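Local coordinates for GDSL-like Lipase/Acylhydrolase family protein (Neisseria meningitidis, PDB 4K7J) that hydrolyses O-acetyl esters of peptidoglycan, as an SGNH-family esterase working through a catalytic triad, at residues L126-G132 with T191-I197; P155-E159 with A171-G175. All coordinates share one frame. Residues are numbered along the deposited sequence.

Contact 1: L126-G132 with T191-I197; sequences LAHTGSG and TEMPWDI
Two antiparallel strands of the all-beta region between strands 53-60 and 208-215 of the mixed sheet run side by side here and stay paired beyond the edge of their own sheet, where 126-132 leaves it and 191-197 enters it. Strand 126-128 lies against strand 195-197 with axes 4.6 Å apart and an angle of 152° between their directions. Ala127 and Ile197 form a hydrogen-bonded pair: Ala127 N reaches Ile197 O at 2.8 Å and Ile197 N reaches Ala127 O at 3.0 Å. His128 and Asp196 follow as a non-hydrogen-bonded pair, CA atoms 4.8 Å apart. Both of their side chains are m at chi1 and lie on the same face, so that His128 ND1 donates to Asp196 OD1 at 2.8 Å near the plane of the imidazole.

Beyond the pair, Thr129 N donates to Trp195 O at 3.0 Å. Thr129 turns to phi/psi -83/-34 and, with chi1 p, brings its OG1 within 3.0 Å of Trp195 N, which donates to it, and also within 3.0 Å of Thr191 OG1 in a hydroxyl-hydroxyl hydrogen bond. Its CG2 packs on Ile197 CG1 at 3.5 Å. A water accepts from Gly130 N at 2.7 Å and donates to Trp195 O at 3.2 Å. Gly130 and Gly132 both have positive phi; Gly132 N donates to Glu192 O at 3.1 Å. Trp195 sends its indole away, its NE1 hydrogen-bonded to Thr161 O. The register thus continues to strands 133-139 and 187-191, neighbours in a second sheet: an antiparallel strand pair passing from one sheet of a beta domain to the other.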
loop_
_atom_site.group_PDB
_atom_site.type_symbol
_atom_site.label_atom_id
_atom_site.label_comp_id
_atom_site.label_asym_id
_atom_site.label_seq_id
_atom_site.Cartn_x
_atom_site.Cartn_y
_atom_site.Cartn_z
ATOM N N LEU A 126 5.998 -9.800 8.076
ATOM C CA LEU A 126 6.049 -11.239 7.850
ATOM C C LEU A 126 5.277 -11.947 8.952
ATOM O O LEU A 126 4.972 -11.344 9.989
ATOM C CB LEU A 126 7.500 -11.744 7.765
ATOM C CG LEU A 126 8.436 -11.601 8.974
ATOM C CD1 LEU A 126 8.242 -12.721 9.998
ATOM C CD2 LEU A 126 9.904 -11.538 8.545
ATOM N N ALA A 127 4.947 -13.216 8.735
ATOM C CA ALA A 127 4.335 -14.010 9.804
ATOM C C ALA A 127 5.079 -15.334 9.981
ATOM O O ALA A 127 5.395 -15.997 8.999
ATOM C CB ALA A 127 2.878 -14.245 9.524
ATOM N N HIS A 128 5.384 -15.704 11.224
ATOM C CA HIS A 128 5.992 -17.006 11.497
ATOM C C HIS A 128 4.856 -18.026 11.585
ATOM O O HIS A 128 3.953 -17.862 12.404
ATOM C CB HIS A 128 6.741 -16.994 12.841
ATOM C CG HIS A 128 7.804 -15.946 12.944
ATOM N ND1 HIS A 128 8.883 -15.892 12.084
ATOM C CD2 HIS A 128 7.976 -14.933 13.830
ATOM C CE1 HIS A 128 9.664 -14.881 12.428
ATOM N NE2 HIS A 128 9.139 -14.287 13.485
ATOM N N THR A 129 4.889 -19.065 10.760
ATOM C CA THR A 129 3.780 -20.019 10.715
ATOM C C THR A 129 3.905 -21.076 11.820
ATOM O O THR A 129 2.901 -21.553 12.347
ATOM C CB THR A 129 3.680 -20.776 9.355
ATOM O OG1 THR A 129 4.805 -21.663 9.202
ATOM C CG2 THR A 129 3.608 -19.813 8.178
ATOM N N GLY A 130 5.137 -21.449 12.146
ATOM C CA GLY A 130 5.385 -22.508 13.104
ATOM C C GLY A 130 5.149 -23.852 12.428
ATOM O O GLY A 130 4.649 -23.908 11.306
ATOM N N SER A 131 5.502 -24.938 13.101
ATOM C CA SER A 131 5.136 -26.261 12.604
ATOM C C SER A 131 3.676 -26.490 12.961
ATOM O O SER A 131 3.169 -25.888 13.900
ATOM C CB SER A 131 6.028 -27.333 13.229
ATOM O OG SER A 131 5.983 -27.262 14.645
ATOM N N GLY A 132 2.989 -27.346 12.217
ATOM C CA GLY A 132 1.574 -27.556 12.455
ATOM C C GLY A 132 0.803 -26.248 12.317
ATOM O O GLY A 132 -0.230 -26.057 12.969
ATOM N N THR A 191 0.994 -25.435 7.132
ATOM C CA THR A 191 2.448 -25.602 7.089
ATOM C C THR A 191 2.897 -26.671 8.070
ATOM O O THR A 191 2.846 -26.475 9.286
ATOM C CB THR A 191 3.201 -24.283 7.385
ATOM O OG1 THR A 191 2.796 -23.767 8.659
ATOM C CG2 THR A 191 2.889 -23.239 6.324
ATOM N N GLU A 192 3.332 -27.806 7.537
ATOM C CA GLU A 192 3.826 -28.881 8.383
ATOM C C GLU A 192 5.055 -28.409 9.154
ATOM O O GLU A 192 5.110 -28.551 10.364
ATOM C CB GLU A 192 4.130 -30.134 7.556
ATOM C CG GLU A 192 5.038 -31.155 8.250
ATOM C CD GLU A 192 4.367 -31.904 9.398
ATOM O OE1 GLU A 192 3.184 -31.631 9.718
ATOM O OE2 GLU A 192 5.039 -32.775 9.984
ATOM N N MET A 193 6.025 -27.847 8.439
ATOM C CA MET A 193 7.218 -27.264 9.044
ATOM C C MET A 193 7.189 -25.726 8.932
ATOM O O MET A 193 6.386 -25.177 8.175
ATOM C CB MET A 193 8.478 -27.865 8.407
ATOM C CG MET A 193 8.827 -29.282 8.919
ATOM S SD MET A 193 9.301 -29.376 10.669
ATOM C CE MET A 193 7.791 -29.986 11.396
ATOM N N PRO A 194 8.050 -25.026 9.696
ATOM C CA PRO A 194 7.942 -23.561 9.743
ATOM C C PRO A 194 8.340 -22.832 8.466
ATOM O O PRO A 194 9.333 -23.185 7.826
ATOM C CB PRO A 194 8.926 -23.170 10.856
ATOM C CG PRO A 194 9.037 -24.412 11.712
ATOM C CD PRO A 194 8.981 -25.535 10.725
ATOM N N TRP A 195 7.576 -21.788 8.149
ATOM C CA TRP A 195 7.900 -20.843 7.092
ATOM C C TRP A 195 7.759 -19.424 7.635
ATOM O O TRP A 195 7.050 -19.199 8.617
ATOM C CB TRP A 195 6.860 -20.925 5.982
ATOM C CG TRP A 195 6.829 -22.141 5.133
ATOM C CD1 TRP A 195 6.401 -23.391 5.489
ATOM C CD2 TRP A 195 7.161 -22.209 3.744
ATOM N NE1 TRP A 195 6.488 -24.242 4.409
ATOM C CE2 TRP A 195 6.939 -23.535 3.323
ATOM C CE3 TRP A 195 7.631 -21.273 2.812
ATOM C CZ2 TRP A 195 7.178 -23.952 2.008
ATOM C CZ3 TRP A 195 7.873 -21.687 1.515
ATOM C CH2 TRP A 195 7.639 -23.014 1.124
ATOM N N ASP A 196 8.362 -18.459 6.942
ATOM C CA ASP A 196 7.929 -17.066 7.070
ATOM C C ASP A 196 7.124 -16.700 5.840
ATOM O O ASP A 196 7.507 -17.045 4.726
ATOM C CB ASP A 196 9.123 -16.117 7.225
ATOM C CG ASP A 196 9.785 -16.234 8.591
ATOM O OD1 ASP A 196 9.174 -16.834 9.502
ATOM O OD2 ASP A 196 10.909 -15.723 8.751
ATOM N N ILE A 197 6.008 -16.015 6.038
ATOM C CA ILE A 197 5.119 -15.642 4.926
ATOM C C ILE A 197 4.958 -14.115 4.903
ATOM O O ILE A 197 4.812 -13.486 5.954
ATOM C CB ILE A 197 3.710 -16.285 5.086
ATOM C CG1 ILE A 197 3.801 -17.804 5.260
ATOM C CG2 ILE A 197 2.800 -15.931 3.912
ATOM C CD1 ILE A 197 4.307 -18.563 4.034
HETATM O O HOH W 1 7.480 -20.150 11.634
#

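Contact 2: P155-E159 with A171-G175; sequences PLLAE and ANGGG
This is loop-to-loop packing in the antiparallel beta region: the turn leaving strand 147-155 meets the glycine-rich link between strands 167-170 and 177-183. Pro155 is the apolar wedge. Its ring, puckered C-gamma endo, points at the other segment, placing CG 3.8 Å from Ala171 CB and 4.1 Å from Gly174 CA, with CD 3.6 Å from Gly175 O. Ala158 lies opposite Gly173, CA atoms 4.2 Å apart, and its CA makes a CA-H...O contact of 3.4 Å to Gly173 O. Gly173 and Gly175 adopt positive phi (69° and 80°); at Gly175 a CB would also collide with the preceding carbonyl oxygen. A water bridges the segments, donating to Pro155 O and accepting from Gly175 N, both at 2.7 Å. Glu159, itself at phi 72°, starts with CB directed away, but chi1 near -108° and chi2 p fold the chain back until its carboxylate OE2 accepts a hydrogen bond from Gly173 N at 3.1 Å, with an N-H...O angle of 169°.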
loop_
_atom_site.group_PDB
_atom_site.type_symbol
_atom_site.label_atom_id
_atom_site.label_comp_id
_atom_site.label_asym_id
_atom_site.label_seq_id
_atom_site.Cartn_x
_atom_site.Cartn_y
_atom_site.Cartn_z
ATOM N N PRO A 155 10.998 -20.579 3.204
ATOM C CA PRO A 155 10.985 -21.850 3.921
ATOM C C PRO A 155 12.180 -21.940 4.863
ATOM O O PRO A 155 13.217 -21.331 4.605
ATOM C CB PRO A 155 11.170 -22.867 2.794
ATOM C CG PRO A 155 12.068 -22.165 1.835
ATOM C CD PRO A 155 11.597 -20.711 1.862
ATOM N N LEU A 156 12.040 -22.697 5.943
ATOM C CA LEU A 156 13.194 -23.002 6.776
ATOM C C LEU A 156 14.218 -23.817 5.978
ATOM O O LEU A 156 15.418 -23.554 6.042
ATOM C CB LEU A 156 12.766 -23.767 8.027
ATOM C CG LEU A 156 13.887 -24.106 8.999
ATOM C CD1 LEU A 156 14.386 -22.836 9.692
ATOM C CD2 LEU A 156 13.395 -25.129 10.003
ATOM N N LEU A 157 13.729 -24.795 5.217
ATOM C CA LEU A 157 14.582 -25.647 4.389
ATOM C C LEU A 157 14.262 -25.532 2.904
ATOM O O LEU A 157 13.105 -25.357 2.520
ATOM C CB LEU A 157 14.425 -27.112 4.796
ATOM C CG LEU A 157 15.452 -27.745 5.729
ATOM C CD1 LEU A 157 15.550 -26.975 7.040
ATOM C CD2 LEU A 157 15.066 -29.199 5.967
ATOM N N ALA A 158 15.285 -25.662 2.068
ATOM C CA ALA A 158 15.079 -25.718 0.627
ATOM C C ALA A 158 14.121 -26.866 0.269
ATOM O O ALA A 158 14.122 -27.908 0.936
ATOM C CB ALA A 158 16.409 -25.880 -0.085
ATOM N N GLU A 159 13.282 -26.642 -0.746
ATOM C CA GLU A 159 12.339 -27.657 -1.261
ATOM C C GLU A 159 11.135 -27.976 -0.356
ATOM O O GLU A 159 10.270 -28.764 -0.735
ATOM C CB GLU A 159 13.068 -28.954 -1.645
ATOM C CG GLU A 159 13.161 -29.215 -3.142
ATOM C CD GLU A 159 14.008 -28.187 -3.874
ATOM O OE1 GLU A 159 15.152 -28.521 -4.251
ATOM O OE2 GLU A 159 13.524 -27.052 -4.083
ATOM N N ALA A 171 8.614 -24.807 -2.383
ATOM C CA ALA A 171 9.618 -23.790 -2.611
ATOM C C ALA A 171 10.578 -24.317 -3.663
ATOM O O ALA A 171 10.620 -25.520 -3.911
ATOM C CB ALA A 171 10.388 -23.504 -1.322
ATOM N N ASN A 172 11.344 -23.413 -4.269
ATOM C CA ASN A 172 12.499 -23.783 -5.086
ATOM C C ASN A 172 13.753 -23.233 -4.447
ATOM O O ASN A 172 14.022 -22.037 -4.513
ATOM C CB ASN A 172 12.383 -23.235 -6.502
ATOM C CG ASN A 172 11.449 -24.047 -7.361
ATOM O OD1 ASN A 172 11.784 -25.153 -7.803
ATOM N ND2 ASN A 172 10.266 -23.503 -7.609
ATOM N N GLY A 173 14.523 -24.103 -3.820
ATOM C CA GLY A 173 15.639 -23.642 -3.025
ATOM C C GLY A 173 15.137 -22.927 -1.786
ATOM O O GLY A 173 13.996 -23.133 -1.353
ATOM N N GLY A 174 15.996 -22.094 -1.211
ATOM C CA GLY A 174 15.685 -21.389 0.015
ATOM C C GLY A 174 15.589 -19.898 -0.220
ATOM O O GLY A 174 15.640 -19.439 -1.356
ATOM N N GLY A 175 15.440 -19.133 0.854
ATOM C CA GLY A 175 15.319 -17.698 0.721
ATOM C C GLY A 175 13.912 -17.267 0.330
ATOM O O GLY A 175 13.097 -18.084 -0.095
HETATM O O HOH W 2 15.384 -20.348 3.301
#

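Overall arrangement
From the N terminus the chain passes strands 28-30 and 53-60 of the mixed sheet, then enters the beta region. It lays down 126-132, continues through strands 133-139 and 147-155, and reaches 155-159. A hairpin of strands 161-164 and 167-170 brings it to 171-175, where contact 2 closes a short loop, joining the ends of strands 147-155 and 167-170. Strands 177-183 and 187-191 lead to 191-197, and contact 1 closes the longer loop around it, tying the two antiparallel sheets together. The centres of the two contacts lie about 12 Å apart. Trp195 joins them: its ring packs on Pro155 and Ala171, with Trp195 CH2 3.7 Å from Ala171 CB. Strand 195-203 finally leads back to strand 208-215.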